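Local coordinates for uncharacterized protein MG296 homolog (Mycoplasma pneumoniae, PDB 2I15) that is of unknown function but folds as an all-alpha protein of the Mg296 family and packs against further copies of itself in the crystal, at the interface of chains A and B. Numbering follows the deposited sequence. Chains: chain A/B, Hypothetical protein MG296 homolog.

The interface of chains A and B. Residues chain A 76, 78, 90-92, 95; chain B 8, 11.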
loop_
_atom_site.group_PDB
_atom_site.type_symbol
_atom_site.label_atom_id
_atom_site.label_comp_id
_atom_site.label_asym_id
_atom_site.label_seq_id
_atom_site.Cartn_x
_atom_site.Cartn_y
_atom_site.Cartn_z
ATOM N N LYS A 76 15.618 -5.802 4.520
ATOM C CA LYS A 76 15.963 -6.034 5.924
ATOM C C LYS A 76 16.881 -4.943 6.441
ATOM O O LYS A 76 18.018 -5.215 6.813
ATOM C CB LYS A 76 16.665 -7.381 6.109
ATOM C CG LYS A 76 17.944 -7.522 5.309
ATOM C CD LYS A 76 18.984 -8.331 6.058
ATOM C CE LYS A 76 20.264 -8.434 5.241
ATOM N NZ LYS A 76 20.839 -9.807 5.283
ATOM N N LEU A 78 17.512 -3.652 9.105
ATOM C CA LEU A 78 17.728 -3.753 10.550
ATOM C C LEU A 78 19.221 -3.788 10.254
ATOM O O LEU A 78 19.577 -4.152 9.116
ATOM C CB LEU A 78 17.275 -5.127 11.077
ATOM C CG LEU A 78 18.301 -6.274 11.065
ATOM C CD1 LEU A 78 17.979 -7.291 12.164
ATOM C CD2 LEU A 78 18.344 -6.944 9.692
ATOM N N GLY A 90 15.809 -0.426 12.553
ATOM C CA GLY A 90 14.819 -0.956 11.615
ATOM C C GLY A 90 13.839 -1.975 12.201
ATOM O O GLY A 90 14.233 -3.103 12.497
ATOM N N ASP A 91 12.564 -1.622 12.360
ATOM C CA ASP A 91 11.616 -2.572 12.943
ATOM C C ASP A 91 11.339 -3.787 12.071
ATOM O O ASP A 91 11.762 -3.848 10.917
ATOM C CB ASP A 91 10.289 -1.888 13.294
ATOM C CG ASP A 91 9.516 -1.431 12.068
ATOM O OD1 ASP A 91 9.940 -0.437 11.435
ATOM O OD2 ASP A 91 8.485 -2.062 11.737
ATOM N N VAL A 92 10.601 -4.737 12.640
ATOM C CA VAL A 92 10.248 -5.987 11.970
ATOM C C VAL A 92 9.096 -5.886 10.958
ATOM O O VAL A 92 9.147 -6.489 9.877
ATOM C CB VAL A 92 9.884 -7.057 13.010
ATOM C CG1 VAL A 92 8.864 -6.491 13.994
ATOM C CG2 VAL A 92 9.315 -8.280 12.319
ATOM N N CYS A 95 9.993 -3.897 7.537
ATOM C CA CYS A 95 10.862 -4.686 6.660
ATOM C C CYS A 95 10.049 -5.752 5.924
ATOM O O CYS A 95 10.245 -5.991 4.734
ATOM C CB CYS A 95 11.972 -5.362 7.467
ATOM S SG CYS A 95 13.048 -4.224 8.356
ATOM N N LYS B 8 16.585 -10.799 9.902
ATOM C CA LYS B 8 15.449 -10.952 10.804
ATOM C C LYS B 8 14.715 -12.266 10.547
ATOM O O LYS B 8 14.516 -12.668 9.397
ATOM C CB LYS B 8 14.484 -9.777 10.618
ATOM C CG LYS B 8 15.172 -8.431 10.541
ATOM C CD LYS B 8 14.298 -7.398 9.866
ATOM C CE LYS B 8 13.446 -6.651 10.863
ATOM N NZ LYS B 8 14.285 -5.689 11.613
ATOM N N LEU B 11 11.441 -11.952 8.591
ATOM C CA LEU B 11 11.691 -11.717 7.177
ATOM C C LEU B 11 11.953 -13.062 6.549
ATOM O O LEU B 11 11.230 -13.499 5.647
ATOM C CB LEU B 11 12.910 -10.810 6.984
ATOM C CG LEU B 11 12.795 -9.638 6.000
ATOM C CD1 LEU B 11 14.042 -9.576 5.140
ATOM C CD2 LEU B 11 11.563 -9.775 5.122
#
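B:Lys8, in extended backbone conformation just ahead of helix 9-23 of chain B, pushes its side chain between A:Val92 at the start of helix 92-113 and the A:Leu78 loop, just past helix 57-75, its amine ending at the A:Gly90-A:Asp91 backbone. The lysine starts with CG anti to its carbonyl carbon (chi1 -45°), then bends at chi3 and chi4, which turns the terminal amine toward the A:Gly90 peptide. There B:Lys8 NZ donates a 2.7 Å hydrogen bond to A:Gly90 O, approaching from above the carbonyl plane, 37° out of it. A weak second bond runs from B:Lys8 NZ to A:Asp91 O at 3.2 Å. Thus backbone oxygens receive the amine; the A:Asp91 carboxylate is not in contact, its OD1 lying 6.8 Å from B:Lys8 NZ, and could add at most a longer-range attraction. The methylenes pack along the way. B:Lys8 CE sits 3.4 Å from A:Val92 CA and also touches the sulfur of A:Cys95. The side chains of A:Leu78 and B:Lys8 reach toward each other, and both leucine methyls come up against B:Lys8 CG, though that leucine is poorly ordered. This patch belongs to an interface without exact two-fold symmetry, and the structure alone does not show whether it forms in the cell. In the first turn of helix 9-23, three residues after B:Lys8, B:Leu11 adds a minor contact, its CD1 methyl resting 3.6 Å from A:Lys76 CB.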